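Pyruvate kinase (Pyrobaculum aerophilum, PDB 3QTG) catalyses the last step of glycolysis, the transfer of phosphate from phosphoenolpyruvate to ADP that yields pyruvate and ATP, as a homotetramer that needs a divalent metal cation. Local coordinates at the interface of chains A and B. Sequence-based numbering; all coordinates share one arbitrary frame. Chains: chain A/B, Pyruvate kinase.

Contact 1: the interface of chains A and B. Residues chain A 369, 372-373, 461; chain B 358-359, 361-362.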
loop_
_atom_site.group_PDB
_atom_site.type_symbol
_atom_site.label_atom_id
_atom_site.label_comp_id
_atom_site.label_asym_id
_atom_site.label_seq_id
_atom_site.Cartn_x
_atom_site.Cartn_y
_atom_site.Cartn_z
ATOM N N LEU A 369 -3.224 -15.413 7.984
ATOM C CA LEU A 369 -3.059 -16.692 7.334
ATOM C C LEU A 369 -4.392 -17.424 7.284
ATOM O O LEU A 369 -4.823 -17.827 6.216
ATOM C CB LEU A 369 -1.956 -17.538 7.997
ATOM C CG LEU A 369 -1.679 -18.933 7.400
ATOM C CD1 LEU A 369 -1.002 -18.871 6.005
ATOM C CD2 LEU A 369 -0.833 -19.763 8.390
ATOM N N ASP A 372 -6.549 -15.895 4.673
ATOM C CA ASP A 372 -6.085 -16.316 3.356
ATOM C C ASP A 372 -6.443 -17.739 2.949
ATOM O O ASP A 372 -6.658 -17.996 1.772
ATOM C CB ASP A 372 -4.585 -16.162 3.266
ATOM C CG ASP A 372 -4.189 -14.907 2.586
ATOM O OD1 ASP A 372 -4.134 -14.911 1.333
ATOM O OD2 ASP A 372 -3.916 -13.914 3.292
ATOM N N LEU A 373 -6.483 -18.662 3.912
ATOM C CA LEU A 373 -6.788 -20.059 3.616
ATOM C C LEU A 373 -8.258 -20.391 3.774
ATOM O O LEU A 373 -8.650 -21.529 3.543
ATOM C CB LEU A 373 -5.981 -20.999 4.514
ATOM C CG LEU A 373 -4.497 -20.717 4.651
ATOM C CD1 LEU A 373 -3.954 -21.536 5.796
ATOM C CD2 LEU A 373 -3.733 -20.985 3.336
ATOM N N LEU A 461 -4.865 -27.487 5.262
ATOM C CA LEU A 461 -5.294 -26.586 4.201
ATOM C C LEU A 461 -6.535 -27.116 3.473
ATOM O O LEU A 461 -7.023 -28.235 3.724
ATOM C CB LEU A 461 -4.148 -26.331 3.203
ATOM C CG LEU A 461 -2.785 -25.835 3.712
ATOM C CD1 LEU A 461 -1.696 -26.024 2.689
ATOM C CD2 LEU A 461 -2.845 -24.382 4.099
ATOM O OXT LEU A 461 -7.096 -26.422 2.605
ATOM N N SER B 358 -2.877 -22.851 -2.247
ATOM C CA SER B 358 -2.832 -22.450 -0.857
ATOM C C SER B 358 -1.560 -22.931 -0.134
ATOM O O SER B 358 -1.228 -22.407 0.923
ATOM C CB SER B 358 -4.121 -22.847 -0.135
ATOM O OG SER B 358 -4.176 -24.242 0.068
ATOM N N ARG B 359 -0.854 -23.910 -0.710
ATOM C CA ARG B 359 0.500 -24.261 -0.255
ATOM C C ARG B 359 1.473 -23.115 -0.543
ATOM O O ARG B 359 2.337 -22.846 0.264
ATOM C CB ARG B 359 1.004 -25.579 -0.861
ATOM C CG ARG B 359 0.340 -26.827 -0.263
ATOM C CD ARG B 359 0.653 -28.109 -1.068
ATOM N NE ARG B 359 0.188 -28.054 -2.460
ATOM C CZ ARG B 359 -1.091 -28.110 -2.844
ATOM N NH1 ARG B 359 -2.084 -28.220 -1.941
ATOM N NH2 ARG B 359 -1.385 -28.052 -4.142
ATOM N N ARG B 361 0.393 -19.885 -0.646
ATOM C CA ARG B 361 -0.032 -18.882 0.346
ATOM C C ARG B 361 0.560 -19.222 1.706
ATOM O O ARG B 361 1.055 -18.336 2.411
ATOM C CB ARG B 361 -1.568 -18.718 0.396
ATOM C CG ARG B 361 -2.134 -18.087 -0.901
ATOM C CD ARG B 361 -3.655 -17.820 -0.907
ATOM N NE ARG B 361 -4.430 -18.908 -1.523
ATOM C CZ ARG B 361 -4.689 -19.032 -2.831
ATOM N NH1 ARG B 361 -4.235 -18.138 -3.708
ATOM N NH2 ARG B 361 -5.406 -20.065 -3.267
ATOM N N PHE B 362 0.560 -20.505 2.052
ATOM C CA PHE B 362 1.204 -20.973 3.288
ATOM C C PHE B 362 2.718 -20.652 3.315
ATOM O O PHE B 362 3.223 -20.052 4.287
ATOM C CB PHE B 362 0.932 -22.480 3.499
ATOM C CG PHE B 362 1.725 -23.113 4.637
ATOM C CD1 PHE B 362 1.250 -23.062 5.946
ATOM C CD2 PHE B 362 2.951 -23.755 4.389
ATOM C CE1 PHE B 362 1.954 -23.638 6.992
ATOM C CE2 PHE B 362 3.692 -24.345 5.438
ATOM C CZ PHE B 362 3.184 -24.278 6.746
#
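A:Leu461, the C-terminal residue, loses 59 Å² of surface to chain B by pressing its side chain against the first turn of helix 358-373. Its CD1 methyl meets the CG methylene of B:Arg359 at 3.7 Å, the two side chains crossing at a slant. Further back along the same leucine, CB lies 3.8 Å from the hydroxyl OG of B:Ser358, a contact of carbon with oxygen and not a polar bond. B:Arg361 hides 55 Å²; its nearest approach is the CD methylene, 3.7 Å from the carboxylate oxygen OD1 of A:Asp372. A bend at chi3 (-95°) turns the guanidinium off the line of the methylenes, and NE of B:Arg361 stays 4.9 Å from OD1 of A:Asp372. The carboxylate plane of A:Asp372 and the guanidinium plane of B:Arg361 are only 18° apart, yet the opposite charges do not touch; any attraction is probably long-range. Between these two anchors B:Ser358, with 43 Å² buried, receives the CD2 methyl of A:Leu373, which lies 3.8 Å from its carbonyl O and 4.0 Å from its CB. CG of A:Leu369, anti to the backbone N (chi1 180°), carries CD1 to 4.1 Å from the CA of B:Phe362. Since no polar atom here finds a partner across the boundary, this patch of the homotetramer holds the subunits by packing, seating one chain's C-terminus and helix end on the partner's helix start.

Contact 2: the interface of chains A and B. Residues chain A 362, 455-458; chain B 455-459.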
loop_
_atom_site.group_PDB
_atom_site.type_symbol
_atom_site.label_atom_id
_atom_site.label_comp_id
_atom_site.label_asym_id
_atom_site.label_seq_id
_atom_site.Cartn_x
_atom_site.Cartn_y
_atom_site.Cartn_z
ATOM N N PHE A 362 3.151 -12.569 15.818
ATOM C CA PHE A 362 2.747 -13.975 15.643
ATOM C C PHE A 362 1.229 -14.110 15.458
ATOM O O PHE A 362 0.768 -14.742 14.490
ATOM C CB PHE A 362 3.214 -14.828 16.832
ATOM C CG PHE A 362 2.741 -16.274 16.798
ATOM C CD1 PHE A 362 3.390 -17.213 16.011
ATOM C CD2 PHE A 362 1.669 -16.687 17.580
ATOM C CE1 PHE A 362 2.983 -18.541 15.999
ATOM C CE2 PHE A 362 1.244 -18.000 17.582
ATOM C CZ PHE A 362 1.905 -18.943 16.779
ATOM N N HIS A 455 5.945 -21.864 20.363
ATOM C CA HIS A 455 4.603 -21.726 19.818
ATOM C C HIS A 455 4.425 -22.804 18.746
ATOM O O HIS A 455 5.314 -23.041 17.931
ATOM C CB HIS A 455 4.371 -20.322 19.247
ATOM C CG HIS A 455 4.369 -19.236 20.283
ATOM N ND1 HIS A 455 5.359 -19.106 21.239
ATOM C CD2 HIS A 455 3.511 -18.213 20.495
ATOM C CE1 HIS A 455 5.097 -18.068 22.008
ATOM N NE2 HIS A 455 3.989 -17.499 21.569
ATOM N N SER A 456 3.295 -23.489 18.792
ATOM C CA SER A 456 3.030 -24.588 17.882
ATOM C C SER A 456 1.843 -24.243 17.009
ATOM O O SER A 456 0.890 -23.652 17.483
ATOM C CB SER A 456 2.773 -25.882 18.659
ATOM O OG SER A 456 2.605 -26.980 17.764
ATOM N N VAL A 457 1.924 -24.577 15.724
ATOM C CA VAL A 457 0.826 -24.348 14.780
ATOM C C VAL A 457 0.663 -25.647 14.003
ATOM O O VAL A 457 1.657 -26.191 13.511
ATOM C CB VAL A 457 1.146 -23.192 13.772
ATOM C CG1 VAL A 457 -0.085 -22.782 12.966
ATOM C CG2 VAL A 457 1.759 -21.954 14.494
ATOM N N LYS A 458 -0.567 -26.154 13.921
ATOM C CA LYS A 458 -0.923 -27.275 13.028
ATOM C C LYS A 458 -1.864 -26.706 11.972
ATOM O O LYS A 458 -2.886 -26.133 12.304
ATOM C CB LYS A 458 -1.646 -28.414 13.765
ATOM C CG LYS A 458 -0.908 -29.079 14.921
ATOM C CD LYS A 458 0.352 -29.783 14.436
ATOM C CE LYS A 458 0.730 -30.923 15.386
ATOM N NZ LYS A 458 2.203 -31.041 15.512
ATOM N N HIS B 455 0.162 -29.571 8.127
ATOM C CA HIS B 455 1.445 -28.882 8.189
ATOM C C HIS B 455 1.749 -28.505 9.640
ATOM O O HIS B 455 0.852 -28.090 10.398
ATOM C CB HIS B 455 1.444 -27.655 7.297
ATOM C CG HIS B 455 1.462 -27.964 5.833
ATOM N ND1 HIS B 455 0.476 -28.708 5.213
ATOM C CD2 HIS B 455 2.336 -27.618 4.862
ATOM C CE1 HIS B 455 0.754 -28.818 3.924
ATOM N NE2 HIS B 455 1.877 -28.165 3.685
ATOM N N SER B 456 2.996 -28.691 10.046
ATOM C CA SER B 456 3.405 -28.337 11.398
ATOM C C SER B 456 4.440 -27.228 11.337
ATOM O O SER B 456 5.336 -27.257 10.499
ATOM C CB SER B 456 3.969 -29.552 12.136
ATOM O OG SER B 456 4.611 -29.147 13.334
ATOM N N VAL B 457 4.251 -26.225 12.184
ATOM C CA VAL B 457 5.175 -25.120 12.368
ATOM C C VAL B 457 5.483 -25.007 13.864
ATOM O O VAL B 457 4.569 -25.085 14.697
ATOM C CB VAL B 457 4.577 -23.777 11.869
ATOM C CG1 VAL B 457 5.675 -22.690 11.740
ATOM C CG2 VAL B 457 3.852 -23.962 10.510
ATOM N N LYS B 458 6.772 -24.874 14.196
ATOM C CA LYS B 458 7.208 -24.530 15.554
ATOM C C LYS B 458 7.910 -23.186 15.479
ATOM O O LYS B 458 8.798 -22.993 14.634
ATOM C CB LYS B 458 8.171 -25.568 16.132
ATOM C CG LYS B 458 7.628 -26.977 16.262
ATOM C CD LYS B 458 6.509 -27.089 17.269
ATOM C CE LYS B 458 5.973 -28.538 17.323
ATOM N NZ LYS B 458 4.759 -28.598 18.232
ATOM N N VAL B 459 7.486 -22.251 16.334
ATOM C CA VAL B 459 8.062 -20.913 16.364
ATOM C C VAL B 459 8.606 -20.619 17.766
ATOM O O VAL B 459 7.902 -20.771 18.767
ATOM C CB VAL B 459 7.065 -19.816 15.897
ATOM C CG1 VAL B 459 7.758 -18.439 15.800
ATOM C CG2 VAL B 459 6.459 -20.176 14.529
HETATM O O HOH W 1 3.369 -28.176 15.633
#
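Strand 455-460 of each chain pairs antiparallel with its copy, so the C-terminal strands form a continuous sheet across the two-fold axis. A:Val457 faces B:Val457 at the centre, and A:His455 is matched with B:Val459. Backbone bonds run both ways in each pair: A:His455 N donates to B:Val459 O at 2.8 Å and B:Val459 N donates back to A:His455 O, while A:Val457 and B:Val457 exchange N-H and C=O likewise. On one side of the sheet CB of A:Val457 and CB of B:Val457 meet near the axis at 4.0 Å. A:Phe362 joins this apolar side: its ring atom CE1 reaches CG2 of B:Val459, and CD2 of A:His455 stands 3.7 Å above one ring face, towards the rim. The other side is polar. The side-chain amine NZ of B:Lys458 donates to the hydroxyl OG of A:Ser456 at 2.7 Å; a bend at chi2 (-66°), followed by an extended end, carries it across to the opposite strand. An alanine in place of B:Lys458, lacking the amine and its methylenes, would probably leave A:Ser456 OG without this donor and open a gap beside the serine. The twin pair is looser, with A:Lys458 NZ 3.8 Å from B:Ser456 OG; that lysine turns differently at its end (chi4 -144°), which may contribute to the greater distance. NZ of A:Lys458 and NZ of B:Lys458 lie 4.5 Å apart; if both are charged they would repel, which the neighbouring hydroxyls and water 1 may temper. That water links both hydroxyls across the axis, lying 2.6 Å from A:Ser456 OG and 2.8 Å from B:Ser456 OG.

Contact 1 and contact 2 belong to one two-fold interface between chains A and B, their C-alpha centres about 14 Å apart. Both draw on helix 358-373 and on the C-terminal end of the chain: strand 455-460 makes the sheet of contact 2, and the residue that follows it packs in contact 1. B:Phe362 serves contact 1 through its CA, and its copy A:Phe362 serves contact 2 through its ring. Directional backbone bonds in one contact and apolar packing in the other would together fix the register and relative tilt of two subunits in the homotetramer.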